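PDB 4N3O: D-glycero-alpha-D-manno-heptose 7-phosphate kinase from Campylobacter jejuni subsp. jejuni, which catalyses the ATP-dependent phosphorylation of D-glycero-alpha-D-manno-heptose 7-phosphate at C-1, giving the 1,7-bisphosphate on the route to GDP-heptose for the capsule polysaccharide. Local coordinates for residues F58-T63 / L81-K85; D239-M243 / L255-L259. One frame throughout, in Å; residues are numbered along the deposited sequence.

Contact 1 and contact 2 lie on opposite sides of the chain's centre, with their own centres about 40 Å apart and their nearest atoms about 29 Å apart, so neither touches the other. Contact 1 (58-63 with 81-85) lays the start of helix 82-96 against the end of strand 55-60 and holds Ser-60, by similarity an ATP-binding residue. The side chain of Phe-84 is about 10 Å from that of Ser-119, a probable magnesium ligand. Contact 2 (239-243 with 255-259) joins two later helices: the side chain of Asp-239 is about 8 Å from Gly-20, inferred to bind substrate, consistent with a place near the substrate pocket.

Contact 1: F58-T63 / L81-K85; sequences FDSPDT and LDIFK
The ring of Phe-58 lies over the CB of Phe-84, which sits 3.8 Å from the Phe-58 ring centroid, 11° off the ring normal: a CH-pi contact. The two rings meet obliquely, centroids 5.6 Å apart and planes at 52°. Phe-58, extended (-119/120) with chi1 m, ends strand 55-60 together with Asp-59 and Ser-60; a 3-10 turn, 61-63, follows. Leu-81, in a left-handed conformation (62/44), is the N-cap residue of helix 82-96, whose first turn carries Phe-84 (chi1 m). The closest CA pair is Phe-58 to Phe-84, 7.5 Å. Branched and apolar, Leu-81 packs its CD1 against both strand residues, 3.9 Å from Phe-58 CB and 4.0 Å from Ser-60 CB. Small Ser-60 lets leucine approach, and its OG shares a 2.6 Å hydrogen bond with Thr-63 OG1. The aliphatic part of Lys-85 extends the apolar surface, CG 4.0 Å from Phe-58 CE2, while its NZ hydrogen-bonds Tyr-69 OH and forms salt bridges with Asp-82 OD1 (3.3 Å) and Asp-78. Phe-84 also reaches Leu-122 and Val-126 of helix 118-134. Here helix 82-96 starts against the end of strand 55-60 in the N-terminal part of this GHMP kinase fold, beside Ser-60 of the probable ATP site.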
ATOM      1  N   PHE A  58      -3.729 -14.459 -24.739  1.00 49.48           N
ATOM      2  CA  PHE A  58      -4.197 -14.236 -23.388  1.00 48.78           C
ATOM      3  C   PHE A  58      -3.132 -14.874 -22.508  1.00 51.49           C
ATOM      4  O   PHE A  58      -2.896 -16.083 -22.624  1.00 51.84           O
ATOM      5  CB  PHE A  58      -5.546 -14.913 -23.134  1.00 51.62           C
ATOM      6  CG  PHE A  58      -6.679 -14.381 -23.971  1.00 52.68           C
ATOM      7  CD1 PHE A  58      -6.951 -13.021 -24.018  1.00 53.10           C
ATOM      8  CD2 PHE A  58      -7.550 -15.247 -24.605  1.00 55.48           C
ATOM      9  CE1 PHE A  58      -8.022 -12.537 -24.746  1.00 54.54           C
ATOM     10  CE2 PHE A  58      -8.623 -14.768 -25.340  1.00 56.27           C
ATOM     11  CZ  PHE A  58      -8.855 -13.415 -25.414  1.00 55.49           C
ATOM     12  N   ASP A  59      -2.507 -14.076 -21.632  1.00 50.03           N
ATOM     13  CA  ASP A  59      -1.396 -14.533 -20.794  1.00 49.24           C
ATOM     14  C   ASP A  59      -1.607 -14.244 -19.306  1.00 46.71           C
ATOM     15  O   ASP A  59      -1.546 -13.105 -18.866  1.00 44.00           O
ATOM     16  CB  ASP A  59      -0.117 -13.857 -21.280  1.00 50.55           C
ATOM     17  CG  ASP A  59       1.108 -14.250 -20.469  1.00 55.29           C
ATOM     18  OD1 ASP A  59       1.112 -15.332 -19.837  1.00 57.33           O
ATOM     19  OD2 ASP A  59       2.083 -13.470 -20.488  1.00 54.80           O
ATOM     20  N   SER A  60      -1.821 -15.307 -18.543  1.00 48.98           N
ATOM     21  CA  SER A  60      -2.095 -15.231 -17.114  1.00 49.20           C
ATOM     22  C   SER A  60      -1.166 -16.194 -16.359  1.00 50.15           C
ATOM     23  O   SER A  60      -1.567 -17.301 -16.010  1.00 52.54           O
ATOM     24  CB  SER A  60      -3.571 -15.587 -16.894  1.00 49.27           C
ATOM     25  OG  SER A  60      -3.883 -15.811 -15.535  1.00 52.82           O
ATOM     26  N   PRO A  61       0.084 -15.772 -16.106  1.00 48.57           N
ATOM     27  CA  PRO A  61       1.081 -16.628 -15.442  1.00 50.32           C
ATOM     28  C   PRO A  61       0.780 -17.027 -13.994  1.00 53.60           C
ATOM     29  O   PRO A  61       1.153 -18.122 -13.578  1.00 60.35           O
ATOM     30  CB  PRO A  61       2.363 -15.803 -15.524  1.00 49.11           C
ATOM     31  CG  PRO A  61       1.903 -14.395 -15.665  1.00 48.56           C
ATOM     32  CD  PRO A  61       0.656 -14.474 -16.494  1.00 48.45           C
ATOM     33  N   ASP A  62       0.112 -16.172 -13.231  1.00 52.87           N
ATOM     34  CA  ASP A  62      -0.220 -16.544 -11.859  1.00 55.33           C
ATOM     35  C   ASP A  62      -1.165 -17.759 -11.812  1.00 60.16           C
ATOM     36  O   ASP A  62      -1.273 -18.412 -10.782  1.00 66.49           O
ATOM     37  CB  ASP A  62      -0.760 -15.343 -11.047  1.00 52.99           C
ATOM     38  CG  ASP A  62      -1.917 -14.639 -11.728  1.00 50.46           C
ATOM     39  OD1 ASP A  62      -2.024 -14.697 -12.983  1.00 53.70           O
ATOM     40  OD2 ASP A  62      -2.705 -14.008 -11.009  1.00 42.81           O
ATOM     41  N   THR A  63      -1.823 -18.070 -12.929  1.00 65.16           N
ATOM     42  CA  THR A  63      -2.685 -19.261 -13.011  1.00 66.47           C
ATOM     43  C   THR A  63      -2.079 -20.286 -13.980  1.00 69.43           C
ATOM     44  O   THR A  63      -2.726 -21.278 -14.318  1.00 74.03           O
ATOM     45  CB  THR A  63      -4.126 -18.925 -13.479  1.00 68.07           C
ATOM     46  OG1 THR A  63      -4.095 -18.338 -14.786  1.00 70.43           O
ATOM     47  CG2 THR A  63      -4.812 -17.955 -12.518  1.00 67.47           C
ATOM     48  N   LEU A  81      -8.973 -19.954 -19.807  1.00 68.81           N
ATOM     49  CA  LEU A  81      -9.226 -18.521 -19.704  1.00 61.56           C
ATOM     50  C   LEU A  81     -10.495 -18.118 -20.461  1.00 63.83           C
ATOM     51  O   LEU A  81     -10.513 -17.110 -21.163  1.00 64.96           O
ATOM     52  CB  LEU A  81      -8.010 -17.725 -20.190  1.00 58.55           C
ATOM     53  CG  LEU A  81      -6.702 -17.996 -19.419  1.00 62.29           C
ATOM     54  CD1 LEU A  81      -5.543 -17.195 -20.003  1.00 59.56           C
ATOM     55  CD2 LEU A  81      -6.851 -17.683 -17.926  1.00 62.33           C
ATOM     56  N   ASP A  82     -11.556 -18.910 -20.305  1.00 65.20           N
ATOM     57  CA  ASP A  82     -12.846 -18.626 -20.959  1.00 62.62           C
ATOM     58  C   ASP A  82     -13.419 -17.282 -20.544  1.00 58.50           C
ATOM     59  O   ASP A  82     -14.235 -16.701 -21.263  1.00 55.94           O
ATOM     60  CB  ASP A  82     -13.868 -19.740 -20.677  1.00 64.80           C
ATOM     61  CG  ASP A  82     -13.547 -21.047 -21.418  1.00 67.09           C
ATOM     62  OD1 ASP A  82     -12.894 -20.999 -22.484  1.00 63.17           O
ATOM     63  OD2 ASP A  82     -13.967 -22.126 -20.939  1.00 69.57           O
ATOM     64  N   ILE A  83     -12.982 -16.779 -19.390  1.00 57.70           N
ATOM     65  CA  ILE A  83     -13.452 -15.476 -18.915  1.00 53.51           C
ATOM     66  C   ILE A  83     -13.000 -14.350 -19.864  1.00 49.57           C
ATOM     67  O   ILE A  83     -13.762 -13.431 -20.133  1.00 48.40           O
ATOM     68  CB  ILE A  83     -13.027 -15.201 -17.443  1.00 56.31           C
ATOM     69  CG1 ILE A  83     -13.668 -13.911 -16.921  1.00 59.84           C
ATOM     70  CG2 ILE A  83     -11.513 -15.144 -17.290  1.00 55.24           C
ATOM     71  CD1 ILE A  83     -15.189 -13.953 -16.909  1.00 64.16           C
ATOM     72  N   PHE A  84     -11.784 -14.428 -20.405  1.00 50.54           N
ATOM     73  CA  PHE A  84     -11.326 -13.389 -21.332  1.00 49.41           C
ATOM     74  C   PHE A  84     -12.044 -13.490 -22.681  1.00 50.91           C
ATOM     75  O   PHE A  84     -12.253 -12.488 -23.350  1.00 49.27           O
ATOM     76  CB  PHE A  84      -9.807 -13.414 -21.545  1.00 53.97           C
ATOM     77  CG  PHE A  84      -8.990 -13.226 -20.279  1.00 56.28           C
ATOM     78  CD1 PHE A  84      -9.441 -12.425 -19.236  1.00 53.39           C
ATOM     79  CD2 PHE A  84      -7.718 -13.767 -20.187  1.00 58.16           C
ATOM     80  CE1 PHE A  84      -8.674 -12.253 -18.099  1.00 54.23           C
ATOM     81  CE2 PHE A  84      -6.940 -13.580 -19.054  1.00 58.46           C
ATOM     82  CZ  PHE A  84      -7.418 -12.819 -18.011  1.00 53.15           C
ATOM     83  N   LYS A  85     -12.407 -14.696 -23.092  1.00 51.30           N
ATOM     84  CA  LYS A  85     -13.138 -14.824 -24.342  1.00 57.13           C
ATOM     85  C   LYS A  85     -14.490 -14.116 -24.237  1.00 53.07           C
ATOM     86  O   LYS A  85     -14.856 -13.360 -25.126  1.00 54.70           O
ATOM     87  CB  LYS A  85     -13.295 -16.302 -24.777  1.00 61.53           C
ATOM     88  CG  LYS A  85     -12.026 -16.874 -25.405  1.00 64.67           C
ATOM     89  CD  LYS A  85     -12.196 -18.297 -25.936  1.00 69.48           C
ATOM     90  CE  LYS A  85     -12.033 -19.367 -24.870  1.00 72.68           C
ATOM     91  NZ  LYS A  85     -10.621 -19.507 -24.402  1.00 73.27           N
TER

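Contact 2: D239-M243 / L255-L259; sequences DAIKM and LAQIL
Both segments are regular helix, 239-243 from helix 236-248 and 255-259 from helix 252-262, and they run nearly antiparallel: the angle between their N-to-C directions is 155° (signed crossing angle -155°), and the segment axes approach to 10.4 Å. The register brings Met-243 and Leu-255 closest, CA to CA 6.4 Å. Each segment closes one i to i+4 hydrogen bond, Met-243 N to Asp-239 O and Leu-259 N to Leu-255 O, both 2.9 Å. Ile-258 (chi1 m, chi2 t) points toward the other helix and is the most covered residue. Its CD1 lies 3.3 Å from Lys-242 CG, and its CG2 3.4 Å from CE of selenomethionine Met-243. An isoleucine fits because its two branches reach different neighbours. The long, flexible Met-243 (t, t, m) leaves its own helix sideways and then bends to the partner: CG is 4.1 Å from Leu-255 CD1, and SE 3.8 Å from Leu-259 CD2. Met-243 and Leu-259 both touch Ala-18 of strand 6-21, while Met-243 and Ala-240 pack against Tyr-34 of strand 31-40, so this antiparallel helical hairpin is seated on the sheet. Lys-242 lends its aliphatic chain to the exposed border. No hydrogen bond crosses the interface: mainly apolar side chains meet, burying 270 Å² of surface summed over both sides, without directed polar bonds between the two segments.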
ATOM      1  N   ASP A 239     -28.372  -0.568  12.652  1.00 78.60           N
ATOM      2  CA  ASP A 239     -26.909  -0.617  12.667  1.00 81.31           C
ATOM      3  C   ASP A 239     -26.317   0.096  11.452  1.00 72.22           C
ATOM      4  O   ASP A 239     -25.258   0.697  11.553  1.00 70.62           O
ATOM      5  CB  ASP A 239     -26.414  -2.067  12.758  1.00 83.05           C
ATOM      6  CG  ASP A 239     -26.640  -2.674  14.139  1.00 86.42           C
ATOM      7  OD1 ASP A 239     -26.460  -1.946  15.145  1.00 87.06           O
ATOM      8  OD2 ASP A 239     -26.972  -3.877  14.221  1.00 86.91           O
ATOM      9  N   ALA A 240     -27.021   0.033  10.326  1.00 68.44           N
ATOM     10  CA  ALA A 240     -26.595   0.690   9.094  1.00 72.94           C
ATOM     11  C   ALA A 240     -26.586   2.208   9.262  1.00 74.28           C
ATOM     12  O   ALA A 240     -25.552   2.847   9.074  1.00 65.81           O
ATOM     13  CB  ALA A 240     -27.510   0.299   7.933  1.00 77.03           C
ATOM     14  N   ILE A 241     -27.734   2.795   9.595  1.00 75.19           N
ATOM     15  CA  ILE A 241     -27.773   4.254   9.778  1.00 78.21           C
ATOM     16  C   ILE A 241     -26.817   4.702  10.897  1.00 72.85           C
ATOM     17  O   ILE A 241     -26.263   5.800  10.851  1.00 70.35           O
ATOM     18  CB  ILE A 241     -29.202   4.787  10.022  1.00 83.75           C
ATOM     19  CG1 ILE A 241     -29.865   4.072  11.213  1.00 91.00           C
ATOM     20  CG2 ILE A 241     -30.044   4.637   8.760  1.00 89.27           C
ATOM     21  CD1 ILE A 241     -31.351   4.352  11.359  1.00 92.31           C
ATOM     22  N   LYS A 242     -26.595   3.832  11.871  1.00 69.45           N
ATOM     23  CA  LYS A 242     -25.718   4.165  12.971  1.00 70.67           C
ATOM     24  C   LYS A 242     -24.276   4.188  12.477  1.00 65.56           C
ATOM     25  O   LYS A 242     -23.498   5.038  12.894  1.00 60.93           O
ATOM     26  CB  LYS A 242     -25.897   3.175  14.119  1.00 76.20           C
ATOM     27  CG  LYS A 242     -25.318   3.655  15.439  1.00 83.98           C
ATOM     28  CD  LYS A 242     -25.504   2.640  16.566  1.00 89.71           C
ATOM     29  CE  LYS A 242     -26.976   2.379  16.865  1.00 94.65           C
ATOM     30  NZ  LYS A 242     -27.160   1.481  18.040  1.00 98.55           N
HETATM   31  N   MSE A 243     -23.940   3.263  11.572  1.00 61.12           N
HETATM   32  CA  MSE A 243     -22.597   3.186  10.996  1.00 58.64           C
HETATM   33  C   MSE A 243     -22.351   4.318  10.023  1.00 53.37           C
HETATM   34  O   MSE A 243     -21.242   4.787   9.923  1.00 51.88           O
HETATM   35  CB  MSE A 243     -22.345   1.854  10.308  1.00 61.90           C
HETATM   36  CG  MSE A 243     -20.850   1.529  10.185  1.00 60.55           C
HETATM   37 SE   MSE A 243     -20.703  -0.313   9.471  0.81 77.51          SE
HETATM   38  CE  MSE A 243     -21.404  -1.333  11.003  1.00 81.02           C
ATOM     39  N   LEU A 255     -17.613   3.748  15.963  1.00 53.41           N
ATOM     40  CA  LEU A 255     -17.389   2.937  14.781  1.00 53.09           C
ATOM     41  C   LEU A 255     -16.806   1.585  15.182  1.00 55.97           C
ATOM     42  O   LEU A 255     -17.286   0.534  14.753  1.00 53.73           O
ATOM     43  CB  LEU A 255     -16.440   3.641  13.837  1.00 53.34           C
ATOM     44  CG  LEU A 255     -16.073   2.831  12.603  1.00 56.11           C
ATOM     45  CD1 LEU A 255     -17.278   2.708  11.691  1.00 53.80           C
ATOM     46  CD2 LEU A 255     -14.899   3.479  11.886  1.00 55.95           C
ATOM     47  N   ALA A 256     -15.768   1.621  16.010  1.00 58.76           N
ATOM     48  CA  ALA A 256     -15.115   0.402  16.477  1.00 59.85           C
ATOM     49  C   ALA A 256     -16.143  -0.484  17.142  1.00 58.61           C
ATOM     50  O   ALA A 256     -16.189  -1.685  16.917  1.00 59.14           O
ATOM     51  CB  ALA A 256     -14.007   0.745  17.466  1.00 62.38           C
ATOM     52  N   GLN A 257     -16.975   0.146  17.957  1.00 61.39           N
ATOM     53  CA  GLN A 257     -18.025  -0.525  18.706  1.00 62.93           C
ATOM     54  C   GLN A 257     -19.025  -1.246  17.796  1.00 60.50           C
ATOM     55  O   GLN A 257     -19.330  -2.418  18.016  1.00 60.68           O
ATOM     56  CB  GLN A 257     -18.729   0.527  19.573  1.00 67.32           C
ATOM     57  CG  GLN A 257     -19.770   0.026  20.551  1.00 71.10           C
ATOM     58  CD  GLN A 257     -20.282   1.150  21.454  1.00 79.85           C
ATOM     59  OE1 GLN A 257     -20.211   2.334  21.106  1.00 78.52           O
ATOM     60  NE2 GLN A 257     -20.801   0.779  22.623  1.00 85.20           N
ATOM     61  N   ILE A 258     -19.506  -0.560  16.760  1.00 60.26           N
ATOM     62  CA  ILE A 258     -20.505  -1.141  15.849  1.00 64.13           C
ATOM     63  C   ILE A 258     -19.909  -2.176  14.899  1.00 60.70           C
ATOM     64  O   ILE A 258     -20.568  -3.146  14.524  1.00 59.53           O
ATOM     65  CB  ILE A 258     -21.226  -0.056  15.042  1.00 72.47           C
ATOM     66  CG1 ILE A 258     -21.840   0.966  15.991  1.00 78.74           C
ATOM     67  CG2 ILE A 258     -22.343  -0.666  14.197  1.00 73.49           C
ATOM     68  CD1 ILE A 258     -22.360   2.189  15.280  1.00 85.83           C
ATOM     69  N   LEU A 259     -18.671  -1.969  14.487  1.00 59.55           N
ATOM     70  CA  LEU A 259     -18.028  -2.963  13.663  1.00 59.18           C
ATOM     71  C   LEU A 259     -17.888  -4.187  14.551  1.00 60.13           C
ATOM     72  O   LEU A 259     -18.286  -5.281  14.173  1.00 59.61           O
ATOM     73  CB  LEU A 259     -16.675  -2.468  13.141  1.00 59.84           C
ATOM     74  CG  LEU A 259     -16.756  -1.341  12.099  1.00 60.96           C
ATOM     75  CD1 LEU A 259     -15.387  -0.763  11.748  1.00 59.25           C
ATOM     76  CD2 LEU A 259     -17.456  -1.836  10.844  1.00 63.74           C
TER